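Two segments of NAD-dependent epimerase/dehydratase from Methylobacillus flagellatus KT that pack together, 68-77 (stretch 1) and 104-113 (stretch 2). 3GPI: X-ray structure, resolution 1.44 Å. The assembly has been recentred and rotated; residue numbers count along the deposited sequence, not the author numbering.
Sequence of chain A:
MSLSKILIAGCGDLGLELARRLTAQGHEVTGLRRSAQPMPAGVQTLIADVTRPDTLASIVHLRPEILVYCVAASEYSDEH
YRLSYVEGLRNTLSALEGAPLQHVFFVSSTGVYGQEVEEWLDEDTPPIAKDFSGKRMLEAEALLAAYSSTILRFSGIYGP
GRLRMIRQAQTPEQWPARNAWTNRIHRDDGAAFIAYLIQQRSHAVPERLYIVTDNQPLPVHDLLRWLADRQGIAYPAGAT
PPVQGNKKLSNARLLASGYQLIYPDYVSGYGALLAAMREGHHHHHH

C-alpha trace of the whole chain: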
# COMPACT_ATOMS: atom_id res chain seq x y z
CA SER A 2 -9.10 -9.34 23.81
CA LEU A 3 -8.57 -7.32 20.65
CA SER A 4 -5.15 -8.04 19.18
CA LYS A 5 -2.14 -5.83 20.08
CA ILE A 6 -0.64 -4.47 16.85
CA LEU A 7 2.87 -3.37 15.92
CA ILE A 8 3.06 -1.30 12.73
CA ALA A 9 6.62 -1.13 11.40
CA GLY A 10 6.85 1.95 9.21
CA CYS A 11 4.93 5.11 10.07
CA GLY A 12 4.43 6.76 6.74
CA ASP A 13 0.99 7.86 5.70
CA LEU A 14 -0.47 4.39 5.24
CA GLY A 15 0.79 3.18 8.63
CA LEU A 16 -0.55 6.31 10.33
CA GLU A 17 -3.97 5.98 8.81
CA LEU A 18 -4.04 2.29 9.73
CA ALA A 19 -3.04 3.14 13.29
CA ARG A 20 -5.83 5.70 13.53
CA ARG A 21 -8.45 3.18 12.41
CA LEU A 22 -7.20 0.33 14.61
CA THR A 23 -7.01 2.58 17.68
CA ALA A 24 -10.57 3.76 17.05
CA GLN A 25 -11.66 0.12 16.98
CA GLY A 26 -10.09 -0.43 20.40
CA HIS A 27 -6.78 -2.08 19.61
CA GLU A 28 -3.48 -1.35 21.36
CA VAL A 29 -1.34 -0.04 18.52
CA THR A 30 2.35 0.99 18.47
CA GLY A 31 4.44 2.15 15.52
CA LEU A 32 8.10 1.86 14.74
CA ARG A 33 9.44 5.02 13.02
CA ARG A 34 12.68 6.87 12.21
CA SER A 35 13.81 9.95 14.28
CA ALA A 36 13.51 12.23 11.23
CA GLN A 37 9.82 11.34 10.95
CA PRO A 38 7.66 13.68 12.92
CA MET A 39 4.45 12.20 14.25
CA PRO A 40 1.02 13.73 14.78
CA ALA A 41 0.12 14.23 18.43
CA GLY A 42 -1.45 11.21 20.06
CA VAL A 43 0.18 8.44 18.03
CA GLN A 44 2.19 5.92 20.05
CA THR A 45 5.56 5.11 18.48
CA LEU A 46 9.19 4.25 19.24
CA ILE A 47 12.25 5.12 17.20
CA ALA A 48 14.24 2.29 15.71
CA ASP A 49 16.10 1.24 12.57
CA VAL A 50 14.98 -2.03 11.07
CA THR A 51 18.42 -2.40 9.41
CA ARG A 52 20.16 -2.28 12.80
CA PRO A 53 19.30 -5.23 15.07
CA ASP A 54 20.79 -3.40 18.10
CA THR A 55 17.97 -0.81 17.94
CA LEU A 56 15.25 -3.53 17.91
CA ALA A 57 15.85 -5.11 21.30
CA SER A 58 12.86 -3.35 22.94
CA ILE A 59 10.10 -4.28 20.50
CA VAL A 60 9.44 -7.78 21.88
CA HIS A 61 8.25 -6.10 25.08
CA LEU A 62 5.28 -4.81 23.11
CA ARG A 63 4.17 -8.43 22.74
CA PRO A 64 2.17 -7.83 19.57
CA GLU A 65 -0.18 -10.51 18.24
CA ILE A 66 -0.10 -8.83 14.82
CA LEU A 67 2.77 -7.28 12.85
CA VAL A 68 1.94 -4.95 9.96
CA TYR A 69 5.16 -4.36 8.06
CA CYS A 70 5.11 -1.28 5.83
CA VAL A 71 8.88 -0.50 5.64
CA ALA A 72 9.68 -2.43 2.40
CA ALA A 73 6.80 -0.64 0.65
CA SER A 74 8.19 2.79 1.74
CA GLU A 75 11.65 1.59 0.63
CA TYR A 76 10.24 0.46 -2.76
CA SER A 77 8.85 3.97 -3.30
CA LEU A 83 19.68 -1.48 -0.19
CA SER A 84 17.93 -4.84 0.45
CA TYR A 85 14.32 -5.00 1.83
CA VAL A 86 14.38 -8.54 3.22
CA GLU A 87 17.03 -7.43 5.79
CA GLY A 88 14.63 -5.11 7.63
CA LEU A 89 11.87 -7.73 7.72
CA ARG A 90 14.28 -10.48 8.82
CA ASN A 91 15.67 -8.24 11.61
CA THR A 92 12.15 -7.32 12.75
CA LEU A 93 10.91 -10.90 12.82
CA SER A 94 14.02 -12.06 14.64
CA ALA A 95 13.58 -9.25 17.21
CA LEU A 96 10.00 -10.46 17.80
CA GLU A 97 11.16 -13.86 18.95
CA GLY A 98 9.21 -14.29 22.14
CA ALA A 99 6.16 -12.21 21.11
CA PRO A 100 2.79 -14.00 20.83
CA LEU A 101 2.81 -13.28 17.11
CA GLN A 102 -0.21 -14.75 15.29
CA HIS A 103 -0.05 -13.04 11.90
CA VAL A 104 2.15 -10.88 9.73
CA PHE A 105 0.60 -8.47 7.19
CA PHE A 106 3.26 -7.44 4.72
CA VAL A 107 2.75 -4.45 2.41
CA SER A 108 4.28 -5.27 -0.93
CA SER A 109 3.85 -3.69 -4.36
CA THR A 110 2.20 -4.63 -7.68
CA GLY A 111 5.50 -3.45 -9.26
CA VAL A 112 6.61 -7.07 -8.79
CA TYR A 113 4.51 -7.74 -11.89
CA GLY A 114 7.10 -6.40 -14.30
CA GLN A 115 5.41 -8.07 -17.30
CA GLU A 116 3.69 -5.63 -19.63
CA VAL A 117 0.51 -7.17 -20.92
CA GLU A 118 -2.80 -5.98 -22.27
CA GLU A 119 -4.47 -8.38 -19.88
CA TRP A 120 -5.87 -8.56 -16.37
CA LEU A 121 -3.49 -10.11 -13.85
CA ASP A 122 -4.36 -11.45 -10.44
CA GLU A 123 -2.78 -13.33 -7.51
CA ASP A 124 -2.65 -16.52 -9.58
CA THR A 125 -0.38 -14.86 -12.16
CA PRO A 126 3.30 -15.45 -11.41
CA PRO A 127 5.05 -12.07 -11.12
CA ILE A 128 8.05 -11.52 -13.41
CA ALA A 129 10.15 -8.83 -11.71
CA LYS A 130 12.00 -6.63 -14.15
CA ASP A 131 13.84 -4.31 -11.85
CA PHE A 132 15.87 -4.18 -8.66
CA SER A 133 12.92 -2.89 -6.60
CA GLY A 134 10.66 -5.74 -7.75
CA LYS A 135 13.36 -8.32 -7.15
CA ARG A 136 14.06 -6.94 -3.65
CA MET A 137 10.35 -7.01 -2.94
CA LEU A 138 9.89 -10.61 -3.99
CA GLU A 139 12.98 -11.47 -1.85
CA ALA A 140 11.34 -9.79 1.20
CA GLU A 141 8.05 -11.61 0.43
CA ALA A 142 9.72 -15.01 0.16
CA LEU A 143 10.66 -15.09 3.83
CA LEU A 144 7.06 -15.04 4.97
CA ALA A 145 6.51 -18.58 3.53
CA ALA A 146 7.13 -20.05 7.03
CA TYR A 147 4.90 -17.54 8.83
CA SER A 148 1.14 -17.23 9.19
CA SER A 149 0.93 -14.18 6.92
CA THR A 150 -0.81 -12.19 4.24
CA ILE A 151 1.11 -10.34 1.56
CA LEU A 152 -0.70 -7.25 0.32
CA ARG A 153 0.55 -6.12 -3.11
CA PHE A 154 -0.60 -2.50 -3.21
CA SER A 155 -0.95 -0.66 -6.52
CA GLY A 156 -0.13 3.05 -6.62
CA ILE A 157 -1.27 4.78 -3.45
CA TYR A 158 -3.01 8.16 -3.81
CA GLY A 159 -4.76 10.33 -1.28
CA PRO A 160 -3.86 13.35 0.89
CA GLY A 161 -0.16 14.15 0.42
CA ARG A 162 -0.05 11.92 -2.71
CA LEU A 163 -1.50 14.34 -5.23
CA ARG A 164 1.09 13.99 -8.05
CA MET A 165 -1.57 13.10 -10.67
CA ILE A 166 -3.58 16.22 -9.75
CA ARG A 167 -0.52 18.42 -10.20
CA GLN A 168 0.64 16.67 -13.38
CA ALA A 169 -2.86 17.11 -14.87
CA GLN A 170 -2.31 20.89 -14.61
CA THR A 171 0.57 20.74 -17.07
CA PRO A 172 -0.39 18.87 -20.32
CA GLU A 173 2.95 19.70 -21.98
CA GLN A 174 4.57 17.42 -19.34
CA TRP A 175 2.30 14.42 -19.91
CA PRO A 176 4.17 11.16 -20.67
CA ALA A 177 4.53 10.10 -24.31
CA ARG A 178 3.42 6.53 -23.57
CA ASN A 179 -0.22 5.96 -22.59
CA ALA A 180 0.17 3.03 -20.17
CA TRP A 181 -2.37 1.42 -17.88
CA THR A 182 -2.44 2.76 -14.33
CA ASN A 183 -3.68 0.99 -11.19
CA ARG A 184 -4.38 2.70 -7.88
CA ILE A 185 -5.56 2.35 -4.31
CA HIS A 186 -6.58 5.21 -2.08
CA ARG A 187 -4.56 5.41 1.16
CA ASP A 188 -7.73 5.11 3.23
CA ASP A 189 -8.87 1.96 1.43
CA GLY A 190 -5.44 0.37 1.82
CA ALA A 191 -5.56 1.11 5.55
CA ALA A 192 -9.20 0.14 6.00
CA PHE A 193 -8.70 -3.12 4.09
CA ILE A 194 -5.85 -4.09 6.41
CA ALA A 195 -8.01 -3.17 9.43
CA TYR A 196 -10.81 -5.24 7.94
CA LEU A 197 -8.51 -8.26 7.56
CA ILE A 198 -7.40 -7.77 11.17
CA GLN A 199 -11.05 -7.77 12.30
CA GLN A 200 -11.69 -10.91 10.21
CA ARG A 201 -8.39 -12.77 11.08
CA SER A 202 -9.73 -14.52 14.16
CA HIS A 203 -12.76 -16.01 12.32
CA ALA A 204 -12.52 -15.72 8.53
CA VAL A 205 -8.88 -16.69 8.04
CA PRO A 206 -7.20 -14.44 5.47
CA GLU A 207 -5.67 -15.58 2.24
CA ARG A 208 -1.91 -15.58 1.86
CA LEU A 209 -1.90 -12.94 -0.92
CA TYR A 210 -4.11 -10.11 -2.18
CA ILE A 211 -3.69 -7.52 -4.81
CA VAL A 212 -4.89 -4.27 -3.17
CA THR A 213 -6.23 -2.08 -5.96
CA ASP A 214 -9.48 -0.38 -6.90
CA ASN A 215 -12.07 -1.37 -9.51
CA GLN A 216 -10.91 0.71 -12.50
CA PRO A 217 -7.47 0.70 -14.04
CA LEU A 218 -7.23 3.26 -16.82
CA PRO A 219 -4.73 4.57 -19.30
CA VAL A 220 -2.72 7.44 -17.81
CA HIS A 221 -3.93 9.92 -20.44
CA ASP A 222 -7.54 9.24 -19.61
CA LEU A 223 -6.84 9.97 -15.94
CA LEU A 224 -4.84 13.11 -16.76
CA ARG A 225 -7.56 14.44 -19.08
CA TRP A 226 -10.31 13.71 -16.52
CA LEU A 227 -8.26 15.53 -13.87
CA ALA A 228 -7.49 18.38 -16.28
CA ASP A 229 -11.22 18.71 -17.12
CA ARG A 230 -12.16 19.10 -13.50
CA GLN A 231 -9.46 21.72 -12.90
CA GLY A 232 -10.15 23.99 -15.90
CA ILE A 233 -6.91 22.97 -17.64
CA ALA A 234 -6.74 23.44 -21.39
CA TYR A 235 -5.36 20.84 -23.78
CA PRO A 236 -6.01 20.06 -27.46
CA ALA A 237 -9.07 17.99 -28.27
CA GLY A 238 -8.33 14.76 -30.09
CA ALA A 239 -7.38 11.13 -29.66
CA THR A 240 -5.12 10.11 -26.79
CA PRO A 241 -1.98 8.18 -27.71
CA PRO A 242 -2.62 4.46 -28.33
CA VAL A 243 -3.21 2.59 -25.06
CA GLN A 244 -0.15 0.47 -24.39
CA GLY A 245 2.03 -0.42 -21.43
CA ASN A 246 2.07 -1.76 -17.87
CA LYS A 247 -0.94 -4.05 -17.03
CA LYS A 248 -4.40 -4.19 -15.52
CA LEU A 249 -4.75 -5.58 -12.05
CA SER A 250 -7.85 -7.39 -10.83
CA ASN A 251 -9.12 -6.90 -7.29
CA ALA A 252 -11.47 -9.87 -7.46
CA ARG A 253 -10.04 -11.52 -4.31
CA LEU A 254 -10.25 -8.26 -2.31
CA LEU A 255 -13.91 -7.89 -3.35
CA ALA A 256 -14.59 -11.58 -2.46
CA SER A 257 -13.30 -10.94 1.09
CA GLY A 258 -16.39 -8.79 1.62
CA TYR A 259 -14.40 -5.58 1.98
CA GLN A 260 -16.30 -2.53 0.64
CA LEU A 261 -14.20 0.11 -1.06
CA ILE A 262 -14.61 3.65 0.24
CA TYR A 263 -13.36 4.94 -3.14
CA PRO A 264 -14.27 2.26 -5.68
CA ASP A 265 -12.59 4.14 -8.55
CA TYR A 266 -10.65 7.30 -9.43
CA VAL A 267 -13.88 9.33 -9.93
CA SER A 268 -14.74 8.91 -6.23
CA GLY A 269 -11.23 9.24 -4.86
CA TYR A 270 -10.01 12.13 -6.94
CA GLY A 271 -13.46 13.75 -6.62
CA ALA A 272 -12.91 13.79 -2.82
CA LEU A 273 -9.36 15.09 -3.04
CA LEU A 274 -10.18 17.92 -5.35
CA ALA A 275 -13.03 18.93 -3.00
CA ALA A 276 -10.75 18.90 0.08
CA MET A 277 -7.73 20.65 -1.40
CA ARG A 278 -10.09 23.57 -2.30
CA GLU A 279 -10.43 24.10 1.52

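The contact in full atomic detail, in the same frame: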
# COMPACT_ATOMS: atom_id res chain seq x y z
N VAL A 68 2.17 -5.48 11.30
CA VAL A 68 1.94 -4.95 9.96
C VAL A 68 3.25 -4.31 9.53
O VAL A 68 3.70 -3.37 10.18
CB VAL A 68 0.80 -3.89 9.93
CG1 VAL A 68 0.58 -3.43 8.51
CG2 VAL A 68 -0.47 -4.49 10.50
N TYR A 69 3.86 -4.84 8.47
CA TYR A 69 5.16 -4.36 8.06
C TYR A 69 5.00 -3.55 6.79
O TYR A 69 4.65 -4.10 5.75
CB TYR A 69 6.09 -5.55 7.86
CG TYR A 69 7.54 -5.18 7.72
CD1 TYR A 69 8.35 -5.05 8.84
CD2 TYR A 69 8.09 -4.93 6.46
CE1 TYR A 69 9.67 -4.69 8.72
CE2 TYR A 69 9.43 -4.59 6.33
CZ TYR A 69 10.20 -4.46 7.46
OH TYR A 69 11.51 -4.09 7.33
N CYS A 70 5.27 -2.26 6.91
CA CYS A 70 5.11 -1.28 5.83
C CYS A 70 6.46 -0.77 5.30
O CYS A 70 6.47 -0.10 4.26
CB CYS A 70 4.36 -0.08 6.35
SG CYS A 70 2.81 -0.43 7.15
N VAL A 71 7.57 -1.13 5.95
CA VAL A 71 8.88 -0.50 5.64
C VAL A 71 9.35 -0.80 4.20
O VAL A 71 9.80 0.11 3.50
CB VAL A 71 9.96 -0.87 6.68
CG1 VAL A 71 11.35 -0.31 6.30
CG2 VAL A 71 9.52 -0.41 8.08
N ALA A 72 9.20 -2.04 3.74
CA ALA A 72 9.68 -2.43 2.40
C ALA A 72 8.90 -1.64 1.36
O ALA A 72 9.49 -1.13 0.38
CB ALA A 72 9.56 -3.96 2.19
N ALA A 73 7.60 -1.46 1.57
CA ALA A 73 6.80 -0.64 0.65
C ALA A 73 7.28 0.83 0.57
O ALA A 73 7.37 1.38 -0.54
CB ALA A 73 5.31 -0.72 1.00
N SER A 74 7.60 1.44 1.71
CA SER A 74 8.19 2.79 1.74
C SER A 74 9.55 2.83 1.07
O SER A 74 9.87 3.81 0.39
CB SER A 74 8.32 3.30 3.16
OG SER A 74 7.04 3.43 3.74
N GLU A 75 10.34 1.77 1.27
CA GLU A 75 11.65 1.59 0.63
C GLU A 75 11.50 1.46 -0.89
O GLU A 75 12.26 2.06 -1.65
CB GLU A 75 12.40 0.36 1.22
CG GLU A 75 13.05 0.57 2.63
CD GLU A 75 13.42 -0.74 3.36
OE1 GLU A 75 13.00 -1.86 2.97
OE2 GLU A 75 14.14 -0.66 4.38
N TYR A 76 10.53 0.66 -1.34
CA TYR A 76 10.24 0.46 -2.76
C TYR A 76 10.03 1.80 -3.46
O TYR A 76 10.57 2.04 -4.54
CB TYR A 76 8.96 -0.36 -2.94
CG TYR A 76 8.81 -0.99 -4.31
CD1 TYR A 76 9.15 -2.32 -4.50
CD2 TYR A 76 8.32 -0.27 -5.40
CE1 TYR A 76 9.02 -2.94 -5.72
CE2 TYR A 76 8.19 -0.90 -6.66
CZ TYR A 76 8.55 -2.23 -6.79
OH TYR A 76 8.44 -2.90 -7.98
N SER A 77 9.22 2.65 -2.81
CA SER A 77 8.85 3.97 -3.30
C SER A 77 10.02 4.93 -3.15
O SER A 77 10.47 5.51 -4.14
CB SER A 77 7.63 4.50 -2.52
OG SER A 77 8.01 5.05 -1.26
N VAL A 104 1.41 -11.98 10.33
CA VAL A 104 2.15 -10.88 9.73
C VAL A 104 1.43 -10.39 8.47
O VAL A 104 1.16 -11.16 7.57
CB VAL A 104 3.55 -11.31 9.33
CG1 VAL A 104 4.28 -10.15 8.67
CG2 VAL A 104 4.31 -11.80 10.54
N PHE A 105 1.09 -9.10 8.42
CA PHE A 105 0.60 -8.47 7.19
C PHE A 105 1.75 -7.71 6.57
O PHE A 105 2.34 -6.82 7.23
CB PHE A 105 -0.58 -7.53 7.47
CG PHE A 105 -1.82 -8.22 7.95
CD1 PHE A 105 -2.70 -8.77 7.02
CD2 PHE A 105 -2.09 -8.41 9.31
CE1 PHE A 105 -3.84 -9.41 7.43
CE2 PHE A 105 -3.25 -9.07 9.72
CZ PHE A 105 -4.12 -9.57 8.79
N PHE A 106 2.11 -8.05 5.33
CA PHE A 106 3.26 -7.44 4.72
C PHE A 106 2.80 -6.62 3.52
O PHE A 106 2.16 -7.18 2.61
CB PHE A 106 4.23 -8.55 4.30
CG PHE A 106 5.43 -8.06 3.54
CD1 PHE A 106 6.52 -7.50 4.20
CD2 PHE A 106 5.47 -8.16 2.15
CE1 PHE A 106 7.64 -7.02 3.49
CE2 PHE A 106 6.57 -7.69 1.43
CZ PHE A 106 7.65 -7.13 2.09
N VAL A 107 3.14 -5.33 3.51
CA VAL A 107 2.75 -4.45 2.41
C VAL A 107 3.81 -4.53 1.34
O VAL A 107 4.93 -4.06 1.49
CB VAL A 107 2.52 -3.00 2.86
CG1 VAL A 107 2.09 -2.13 1.69
CG2 VAL A 107 1.47 -2.93 4.00
N SER A 108 3.41 -5.13 0.25
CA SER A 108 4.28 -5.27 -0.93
C SER A 108 3.77 -4.32 -2.00
O SER A 108 3.00 -3.39 -1.73
CB SER A 108 4.19 -6.71 -1.36
OG SER A 108 5.04 -7.01 -2.47
N SER A 109 4.18 -4.56 -3.25
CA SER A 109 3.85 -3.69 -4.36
C SER A 109 3.48 -4.49 -5.60
O SER A 109 4.12 -5.50 -5.88
CB SER A 109 5.11 -2.88 -4.73
OG SER A 109 4.88 -2.12 -5.91
N THR A 110 2.50 -4.03 -6.37
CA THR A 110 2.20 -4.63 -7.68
C THR A 110 3.33 -4.41 -8.69
O THR A 110 3.25 -4.99 -9.78
CB THR A 110 0.87 -4.18 -8.23
OG1 THR A 110 0.86 -2.75 -8.28
CG2 THR A 110 -0.29 -4.69 -7.32
N GLY A 111 4.35 -3.63 -8.34
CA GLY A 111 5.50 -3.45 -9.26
C GLY A 111 6.24 -4.75 -9.43
O GLY A 111 7.03 -4.88 -10.36
N VAL A 112 5.99 -5.75 -8.59
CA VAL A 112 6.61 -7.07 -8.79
C VAL A 112 6.15 -7.70 -10.07
O VAL A 112 6.87 -8.55 -10.63
CB VAL A 112 6.39 -8.05 -7.61
CG1 VAL A 112 6.98 -7.46 -6.32
CG2 VAL A 112 4.94 -8.40 -7.38
N TYR A 113 4.99 -7.29 -10.57
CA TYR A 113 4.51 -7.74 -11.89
C TYR A 113 5.18 -6.86 -12.92
O TYR A 113 4.63 -5.83 -13.33
CB TYR A 113 2.99 -7.59 -11.99
CG TYR A 113 2.22 -8.47 -11.05
CD1 TYR A 113 2.03 -9.82 -11.31
CD2 TYR A 113 1.63 -7.93 -9.91
CE1 TYR A 113 1.30 -10.62 -10.44
CE2 TYR A 113 0.91 -8.72 -9.04
CZ TYR A 113 0.74 -10.05 -9.31
OH TYR A 113 0.01 -10.82 -8.42
O HOH W 1 6.44 -3.37 3.52

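Stretch 2 enters the contact as a strand. Pairing starts at Phe105, which bridges Val68 in parallel register (CA to CA, 4.7 Å). Phe105 O accepts a hydrogen bond from Tyr69 N at 2.8 Å, with an N-H...O angle of 169°, and also lies 3.3 Å from Val68 CA in a CA-H...O contact. On the face shared by these two side chains, Val68 CG2 reaches Phe105 CB at 4.3 Å, while the phenyl ring leads away.

Phe106 pairs with Tyr69 on the opposite face. Their rings meet rim to rim, with centroids 6.0 Å apart and planes at 13°; the closest atoms are Tyr69 CD2 and Phe106 CE1, at 3.7 Å. The t rotamer of Phe106 also brings CZ to 3.7 Å from Ala72 CB, so the ring spans strand and helix, and the small methyl fits against its end.

Val107 N donates to Tyr69 O (3.0 Å, 175°), the last direct backbone bond between the stretches. Beyond it the first stretch turns into helix 71-76, and water 1 fills the gap: it donates to Tyr69 O at 3.0 Å and Val107 O at 2.6 Å, and accepts from Ala73 N at 3.0 Å. The Val107 side chain packs its CG1 3.6 Å from Ala73 CB and its CG2 4.2 Å from Cys70 SG, an apolar fit suited to a buried site; the two stretches together bury 537 Å².

Ser108 points away. Ser109 returns toward the helix, placing CB 3.9 Å from the centroid of the Tyr76 ring and only 3° off its normal, a CH-pi contact; Ser109 OG accepts from Gly111 N at 2.9 Å. Gly111 leaves room for the phenol: Tyr76 OH lies 3.2 Å from Gly111 C, and an ideal CB on Gly111 would fall 2.2 Å from that OH, a clash.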